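Local coordinates for protein GH26A (Muricauda sp. MAR_2010_75, PDB 6Q75) that probably hydrolyses beta-linked glycans such as mannans by a retaining mechanism, as a glycoside hydrolase of family 26, at residues E177-W182 with W218-P223; A248-H253 with L275-Q280. One frame throughout, in Å; residues are numbered along the deposited sequence.

Both contacts lie at the C-terminal end of the barrel, one between loop and strand, the other between two strands; their centres are about 11 Å apart and they share the pocket holding a Tris molecule, probably from the crystallisation liquor. Strand 214-221 of interaction 1 neighbours strand 246-251 of interaction 2. Asp250 makes the closest link: its OD2 lies 2.5 Å from Glu177 OE2, carboxylate against carboxylate, while its OD1 accepts a probable hydrogen bond from Asn219 ND2 at 2.8 Å. Glu177, just after the fourth barrel strand, and Glu277, ending the seventh, both about 3 Å from Tris (nearest atoms), are placed as the acid/base and nucleophile of clan GH-A enzymes and probably play those parts.

Interaction 1: residues E177-W182 with W218-P223; sequences EMNGVW and WNANGP
Two carbonyl oxygens grip Asn179 ND2: Asn221 O, 2.7 Å from it and almost in the amide plane, and Tyr232 O. On the same amide, Asn179 OD1 takes the backbone N-H of Asn221 at 2.8 Å, so one side chain closes on both polar backbone atoms of a single strand residue. CG of Asn179 sits between its own backbone N and carbonyl carbon (chi1 57°), which turns the amide to the strand. An alanine here would remove these bonds and would probably leave the N and O of Asn221, and Tyr232 O, without this mate and the loop freer to shift. Two residues earlier, Glu177 N donates to Asn219 O at 2.7 Å, tying the loop that follows barrel strand 170-173 to the next strand of this (beta/alpha)8 fold, 214-221. The Glu177 side chain runs extended past Asn221, whose amide stands nearly perpendicular to the carboxylate with OD1 3.2 Å from Glu177 CD, a contact between acceptors and not a hydrogen bond. A bond from Asn221 ND2 to Gly222 O fixes that amide's rotation. Trp182 reaches both from its edge: NE1 donates to Glu177 OE1 on the anti side at 2.9 Å, and CZ2 is 3.5 Å from Asn221 OD1. OE1 of Glu177 also accepts from the nitrogen of a bound Tris. Met178 bends at chi2 and chi3 (-69° and -71°), laying CE over the five-membered ring of Trp218, 3.8 Å from its centroid, in a CH-pi contact; SD approaches the ring obliquely. Trp218 NE1 is spent on Phe237 O.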
ATOM      1  N   GLU A 177       1.612   6.179   5.086  1.00 15.46           N
ATOM      2  CA  GLU A 177       2.109   7.545   5.362  1.00 17.14           C
ATOM      3  C   GLU A 177       2.039   7.869   6.862  1.00 18.19           C
ATOM      4  O   GLU A 177       1.798   9.007   7.279  1.00 17.21           O
ATOM      5  CB  GLU A 177       1.353   8.581   4.515  1.00 16.81           C
ATOM      6  CG  GLU A 177       1.664   8.389   3.005  1.00 17.28           C
ATOM      7  CD  GLU A 177       0.954   9.377   2.059  1.00 20.47           C
ATOM      8  OE1 GLU A 177       0.242  10.307   2.518  1.00 19.91           O
ATOM      9  OE2 GLU A 177       1.150   9.238   0.829  1.00 20.47           O
ATOM     10  N   MET A 178       2.331   6.862   7.682  1.00 16.51           N
ATOM     11  CA  MET A 178       2.152   6.993   9.125  1.00 18.07           C
ATOM     12  C   MET A 178       3.195   7.893   9.767  1.00 18.04           C
ATOM     13  O   MET A 178       3.001   8.308  10.919  1.00 16.46           O
ATOM     14  CB  MET A 178       2.190   5.603   9.765  1.00 18.26           C
ATOM     15  CG  MET A 178       3.594   4.978   9.854  1.00 21.05           C
ATOM     16  SD  MET A 178       4.330   4.492   8.267  1.00 21.74           S
ATOM     17  CE  MET A 178       3.369   3.081   7.776  1.00 19.35           C
ATOM     18  N   ASN A 179       4.288   8.212   9.054  1.00 17.37           N
ATOM     19  CA  ASN A 179       5.259   9.157   9.586  1.00 17.94           C
ATOM     20  C   ASN A 179       4.858  10.595   9.304  1.00 18.28           C
ATOM     21  O   ASN A 179       5.499  11.517   9.820  1.00 19.26           O
ATOM     22  CB  ASN A 179       6.672   8.866   9.035  1.00 19.56           C
ATOM     23  CG  ASN A 179       6.734   8.883   7.513  1.00 17.94           C
ATOM     24  OD1 ASN A 179       5.786   8.499   6.837  1.00 16.55           O
ATOM     25  ND2 ASN A 179       7.871   9.344   6.964  1.00 19.42           N
ATOM     26  N   GLY A 180       3.787  10.799   8.534  1.00 16.98           N
ATOM     27  CA  GLY A 180       3.307  12.142   8.282  1.00 18.74           C
ATOM     28  C   GLY A 180       2.407  12.630   9.394  1.00 19.17           C
ATOM     29  O   GLY A 180       1.908  11.854  10.224  1.00 18.67           O
ATOM     30  N   VAL A 181       2.175  13.951   9.403  1.00 20.27           N
ATOM     31  CA  VAL A 181       1.326  14.558  10.420  1.00 19.98           C
ATOM     32  C   VAL A 181      -0.130  14.692   9.979  1.00 21.53           C
ATOM     33  O   VAL A 181      -0.974  15.111  10.786  1.00 22.69           O
ATOM     34  CB  VAL A 181       1.851  15.945  10.854  1.00 18.14           C
ATOM     35  CG1 VAL A 181       3.274  15.820  11.403  1.00 19.31           C
ATOM     36  CG2 VAL A 181       1.816  16.955   9.663  1.00 20.65           C
ATOM     37  N   TRP A 182      -0.476  14.285   8.761  1.00 18.14           N
ATOM     38  CA  TRP A 182      -1.780  14.659   8.227  1.00 17.02           C
ATOM     39  C   TRP A 182      -2.903  13.674   8.539  1.00 18.73           C
ATOM     40  O   TRP A 182      -4.044  14.110   8.733  1.00 18.19           O
ATOM     41  CB  TRP A 182      -1.695  14.856   6.712  1.00 17.51           C
ATOM     42  CG  TRP A 182      -0.838  13.879   5.950  1.00 17.68           C
ATOM     43  CD1 TRP A 182      -1.259  12.733   5.326  1.00 18.19           C
ATOM     44  CD2 TRP A 182       0.571  13.984   5.696  1.00 16.51           C
ATOM     45  NE1 TRP A 182      -0.192  12.124   4.688  1.00 18.27           N
ATOM     46  CE2 TRP A 182       0.940  12.867   4.910  1.00 19.18           C
ATOM     47  CE3 TRP A 182       1.558  14.899   6.075  1.00 17.79           C
ATOM     48  CZ2 TRP A 182       2.259  12.644   4.490  1.00 19.16           C
ATOM     49  CZ3 TRP A 182       2.872  14.695   5.641  1.00 17.22           C
ATOM     50  CH2 TRP A 182       3.211  13.566   4.865  1.00 16.47           C
ATOM     51  N   TRP A 218       4.545  -2.157   4.763  1.00 17.80           N
ATOM     52  CA  TRP A 218       4.652  -0.996   5.636  1.00 16.04           C
ATOM     53  C   TRP A 218       5.033   0.178   4.746  1.00 15.40           C
ATOM     54  O   TRP A 218       6.146   0.212   4.230  1.00 17.97           O
ATOM     55  CB  TRP A 218       5.705  -1.266   6.710  1.00 18.36           C
ATOM     56  CG  TRP A 218       5.961  -0.150   7.706  1.00 19.11           C
ATOM     57  CD1 TRP A 218       5.320   0.063   8.911  1.00 18.09           C
ATOM     58  CD2 TRP A 218       6.976   0.846   7.613  1.00 18.78           C
ATOM     59  NE1 TRP A 218       5.876   1.144   9.558  1.00 16.68           N
ATOM     60  CE2 TRP A 218       6.890   1.647   8.779  1.00 20.59           C
ATOM     61  CE3 TRP A 218       7.951   1.152   6.647  1.00 19.14           C
ATOM     62  CZ2 TRP A 218       7.733   2.729   9.001  1.00 18.86           C
ATOM     63  CZ3 TRP A 218       8.788   2.238   6.878  1.00 21.28           C
ATOM     64  CH2 TRP A 218       8.679   3.003   8.039  1.00 22.70           C
ATOM     65  N   ASN A 219       4.095   1.117   4.538  1.00 16.77           N
ATOM     66  CA  ASN A 219       4.188   2.125   3.471  1.00 16.12           C
ATOM     67  C   ASN A 219       4.241   3.503   4.133  1.00 17.39           C
ATOM     68  O   ASN A 219       3.207   4.030   4.555  1.00 17.33           O
ATOM     69  CB  ASN A 219       2.977   2.004   2.531  1.00 18.56           C
ATOM     70  CG  ASN A 219       3.144   2.753   1.193  1.00 20.29           C
ATOM     71  OD1 ASN A 219       2.487   2.402   0.212  1.00 21.81           O
ATOM     72  ND2 ASN A 219       4.007   3.781   1.153  1.00 18.96           N
ATOM     73  N   ALA A 220       5.431   4.097   4.190  1.00 16.28           N
ATOM     74  CA  ALA A 220       5.629   5.404   4.794  1.00 19.38           C
ATOM     75  C   ALA A 220       5.578   6.500   3.732  1.00 19.13           C
ATOM     76  O   ALA A 220       5.279   6.259   2.560  1.00 19.10           O
ATOM     77  CB  ALA A 220       6.958   5.428   5.553  1.00 19.75           C
ATOM     78  N   ASN A 221       5.849   7.730   4.159  1.00 18.51           N
ATOM     79  CA  ASN A 221       6.035   8.874   3.264  1.00 16.58           C
ATOM     80  C   ASN A 221       7.498   9.288   3.248  1.00 17.09           C
ATOM     81  O   ASN A 221       8.196   9.179   4.249  1.00 18.96           O
ATOM     82  CB  ASN A 221       5.191  10.068   3.731  1.00 18.22           C
ATOM     83  CG  ASN A 221       4.840  11.022   2.584  1.00 20.48           C
ATOM     84  OD1 ASN A 221       3.834  10.828   1.915  1.00 21.04           O
ATOM     85  ND2 ASN A 221       5.676  12.033   2.357  1.00 22.14           N
ATOM     86  N   GLY A 222       7.982   9.797   2.107  1.00 19.42           N
ATOM     87  CA  GLY A 222       9.277  10.435   2.133  1.00 20.08           C
ATOM     88  C   GLY A 222       9.358  11.500   3.219  1.00 22.28           C
ATOM     89  O   GLY A 222       8.451  12.331   3.361  1.00 22.99           O
ATOM     90  N   PRO A 223      10.424  11.489   4.024  1.00 21.69           N
ATOM     91  CA  PRO A 223      10.509  12.443   5.140  1.00 23.19           C
ATOM     92  C   PRO A 223      10.695  13.878   4.668  1.00 23.40           C
ATOM     93  O   PRO A 223      11.309  14.136   3.633  1.00 23.01           O
ATOM     94  CB  PRO A 223      11.736  11.974   5.927  1.00 28.93           C
ATOM     95  CG  PRO A 223      11.947  10.507   5.490  1.00 29.66           C
ATOM     96  CD  PRO A 223      11.527  10.506   4.041  1.00 26.16           C
TER

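Interaction 2: residues A248-H253 with L275-Q280; sequences ATDVYH and LGEVGQ
Glu277 lies between two quite differently turned neighbours, stacking its carboxylate on that of Asp250 and offering an oxygen to the edge of the Tyr252 ring. The strands behind them, 248-251 and 275-278, run parallel and are joined through helix 258-268 as a beta-alpha-beta unit of the (beta/alpha)8 barrel. The two carboxylate planes differ by 27°, with Asp250 OD2 3.2 Å from Glu277 CD; these are two acceptor groups lying close without a hydrogen bond between them. In both residues CG stands anti to the carbonyl carbon (chi1 -59° in Glu277), and both chains leave by the same face of the sheet. Asn219 holds the other oxygen of Asp250. Against Tyr252 the geometry is nearly perpendicular, ring and carboxylate planes lying 84° apart; OH donates to Glu277 OE1 at 2.6 Å, meeting it on the anti side. Glu277 OE2 bonds a hydroxyl of the bound Tris, so both carboxylate oxygens are engaged, and Trp302 packs edge-to-face with the Tyr252 ring. Gly279 lies obliquely against that ring, its N 3.6 Å from Tyr252 CD1, where a beta-carbon on Gly279 would clash. On the opposite face of the sheet Val251 CG2 packs on Leu275 CD2 at 3.9 Å, beside Thr249, whose hydroxyl bonds Tyr234. Between the strands the backbones bond from Gly276 N to Thr249 O and from Val251 N to Glu277 O. Past these the direct bonding weakens to a long Gly279 N to Val251 O bond, and a water donates to both Val251 O and Gln280 O. The Gln280 side chain then runs out, extended, to lie against the backbone of His253, its CD 3.6 Å from His253 C.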
ATOM      1  N   ALA A 248       7.802   0.295   1.953  1.00 17.34           N
ATOM      2  CA  ALA A 248       7.482   1.116   0.805  1.00 16.94           C
ATOM      3  C   ALA A 248       7.433   2.566   1.240  1.00 18.49           C
ATOM      4  O   ALA A 248       7.295   2.886   2.423  1.00 19.01           O
ATOM      5  CB  ALA A 248       6.139   0.726   0.177  1.00 20.26           C
ATOM      6  N   THR A 249       7.539   3.446   0.259  1.00 17.05           N
ATOM      7  CA  THR A 249       7.397   4.866   0.542  1.00 20.81           C
ATOM      8  C   THR A 249       6.699   5.544  -0.628  1.00 19.50           C
ATOM      9  O   THR A 249       6.655   5.018  -1.743  1.00 20.76           O
ATOM     10  CB  THR A 249       8.749   5.522   0.849  1.00 24.42           C
ATOM     11  OG1 THR A 249       8.516   6.799   1.463  1.00 27.60           O
ATOM     12  CG2 THR A 249       9.551   5.695  -0.407  1.00 22.30           C
ATOM     13  N   ASP A 250       6.125   6.713  -0.343  1.00 18.67           N
ATOM     14  CA  ASP A 250       5.373   7.507  -1.304  1.00 19.00           C
ATOM     15  C   ASP A 250       6.225   8.702  -1.695  1.00 19.41           C
ATOM     16  O   ASP A 250       6.704   9.432  -0.817  1.00 20.34           O
ATOM     17  CB  ASP A 250       4.029   7.979  -0.716  1.00 17.83           C
ATOM     18  CG  ASP A 250       3.074   6.809  -0.446  1.00 17.71           C
ATOM     19  OD1 ASP A 250       3.395   5.671  -0.834  1.00 19.76           O
ATOM     20  OD2 ASP A 250       2.008   7.018   0.133  1.00 20.07           O
ATOM     21  N   VAL A 251       6.422   8.882  -3.003  1.00 15.79           N
ATOM     22  CA  VAL A 251       7.323   9.900  -3.547  1.00 17.96           C
ATOM     23  C   VAL A 251       6.558  10.686  -4.604  1.00 17.74           C
ATOM     24  O   VAL A 251       6.252  10.158  -5.684  1.00 17.63           O
ATOM     25  CB  VAL A 251       8.602   9.300  -4.148  1.00 21.23           C
ATOM     26  CG1 VAL A 251       9.427  10.432  -4.826  1.00 21.34           C
ATOM     27  CG2 VAL A 251       9.427   8.601  -3.062  1.00 22.37           C
ATOM     28  N   TYR A 252       6.219  11.934  -4.295  1.00 15.65           N
ATOM     29  CA  TYR A 252       5.594  12.812  -5.257  1.00 17.48           C
ATOM     30  C   TYR A 252       6.614  13.852  -5.719  1.00 19.08           C
ATOM     31  O   TYR A 252       7.716  13.952  -5.176  1.00 19.70           O
ATOM     32  CB  TYR A 252       4.353  13.489  -4.651  1.00 19.84           C
ATOM     33  CG  TYR A 252       3.218  12.503  -4.551  1.00 18.96           C
ATOM     34  CD1 TYR A 252       2.363  12.312  -5.636  1.00 18.58           C
ATOM     35  CD2 TYR A 252       3.025  11.736  -3.405  1.00 18.16           C
ATOM     36  CE1 TYR A 252       1.348  11.385  -5.592  1.00 18.67           C
ATOM     37  CE2 TYR A 252       1.991  10.793  -3.349  1.00 17.79           C
ATOM     38  CZ  TYR A 252       1.162  10.632  -4.452  1.00 19.37           C
ATOM     39  OH  TYR A 252       0.115   9.732  -4.438  1.00 19.88           O
ATOM     40  N   HIS A 253       6.233  14.584  -6.753  1.00 18.68           N
ATOM     41  CA  HIS A 253       7.021  15.692  -7.312  1.00 20.34           C
ATOM     42  C   HIS A 253       8.383  15.242  -7.824  1.00 21.85           C
ATOM     43  O   HIS A 253       9.295  16.065  -7.945  1.00 23.87           O
ATOM     44  CB  HIS A 253       7.216  16.805  -6.283  1.00 24.14           C
ATOM     45  CG  HIS A 253       5.968  17.176  -5.550  1.00 27.58           C
ATOM     46  ND1 HIS A 253       4.865  17.713  -6.181  1.00 30.61           N
ATOM     47  CD2 HIS A 253       5.654  17.102  -4.238  1.00 29.12           C
ATOM     48  CE1 HIS A 253       3.920  17.943  -5.287  1.00 28.72           C
ATOM     49  NE2 HIS A 253       4.376  17.590  -4.100  1.00 28.92           N
ATOM     50  N   LEU A 275       8.084   1.603  -4.269  1.00 16.68           N
ATOM     51  CA  LEU A 275       7.490   2.941  -4.328  1.00 16.69           C
ATOM     52  C   LEU A 275       5.983   2.777  -4.239  1.00 16.73           C
ATOM     53  O   LEU A 275       5.308   2.532  -5.243  1.00 16.64           O
ATOM     54  CB  LEU A 275       7.906   3.672  -5.609  1.00 16.51           C
ATOM     55  CG  LEU A 275       9.389   4.013  -5.706  1.00 19.78           C
ATOM     56  CD1 LEU A 275       9.810   4.271  -7.185  1.00 16.58           C
ATOM     57  CD2 LEU A 275       9.728   5.149  -4.792  1.00 20.96           C
ATOM     58  N   GLY A 276       5.444   2.923  -3.025  1.00 16.66           N
ATOM     59  CA  GLY A 276       4.051   2.597  -2.801  1.00 18.40           C
ATOM     60  C   GLY A 276       3.079   3.506  -3.521  1.00 18.82           C
ATOM     61  O   GLY A 276       2.004   3.052  -3.936  1.00 17.04           O
ATOM     62  N   GLU A 277       3.430   4.801  -3.666  1.00 16.37           N
ATOM     63  CA  GLU A 277       2.701   5.747  -4.494  1.00 15.08           C
ATOM     64  C   GLU A 277       3.720   6.668  -5.124  1.00 16.30           C
ATOM     65  O   GLU A 277       4.687   7.051  -4.471  1.00 17.81           O
ATOM     66  CB  GLU A 277       1.733   6.656  -3.729  1.00 16.78           C
ATOM     67  CG  GLU A 277       0.642   5.933  -2.950  1.00 17.20           C
ATOM     68  CD  GLU A 277      -0.245   6.882  -2.173  1.00 22.11           C
ATOM     69  OE1 GLU A 277      -0.227   8.095  -2.480  1.00 20.17           O
ATOM     70  OE2 GLU A 277      -0.985   6.386  -1.279  1.00 18.83           O
ATOM     71  N   VAL A 278       3.489   7.018  -6.375  1.00 15.07           N
ATOM     72  CA  VAL A 278       4.279   8.055  -7.035  1.00 15.17           C
ATOM     73  C   VAL A 278       3.354   8.938  -7.848  1.00 16.75           C
ATOM     74  O   VAL A 278       2.244   8.551  -8.226  1.00 16.97           O
ATOM     75  CB  VAL A 278       5.401   7.520  -7.960  1.00 19.19           C
ATOM     76  CG1 VAL A 278       6.289   6.519  -7.216  1.00 19.14           C
ATOM     77  CG2 VAL A 278       4.823   6.933  -9.246  1.00 20.04           C
ATOM     78  N   GLY A 279       3.842  10.145  -8.128  1.00 15.44           N
ATOM     79  CA  GLY A 279       3.147  11.008  -9.063  1.00 15.73           C
ATOM     80  C   GLY A 279       3.960  11.041 -10.345  1.00 16.08           C
ATOM     81  O   GLY A 279       3.730  10.232 -11.243  1.00 17.53           O
ATOM     82  N   GLN A 280       4.920  11.953 -10.422  1.00 16.51           N
ATOM     83  CA  GLN A 280       5.920  11.904 -11.481  1.00 16.81           C
ATOM     84  C   GLN A 280       6.655  10.567 -11.449  1.00 16.71           C
ATOM     85  O   GLN A 280       7.137  10.140 -10.399  1.00 19.59           O
ATOM     86  CB  GLN A 280       6.943  13.031 -11.299  1.00 20.60           C
ATOM     87  CG  GLN A 280       6.356  14.419 -11.371  1.00 24.17           C
ATOM     88  CD  GLN A 280       7.441  15.484 -11.285  1.00 23.16           C
ATOM     89  OE1 GLN A 280       8.621  15.192 -11.533  1.00 24.15           O
ATOM     90  NE2 GLN A 280       7.052  16.714 -10.927  1.00 25.18           N
TER
HETATM   91  O   HOH W   1       6.860  11.525  -7.988  1.00 15.54           O
HETATM   92  O   HOH W   2       3.742  14.549  -8.580  1.00  7.32           O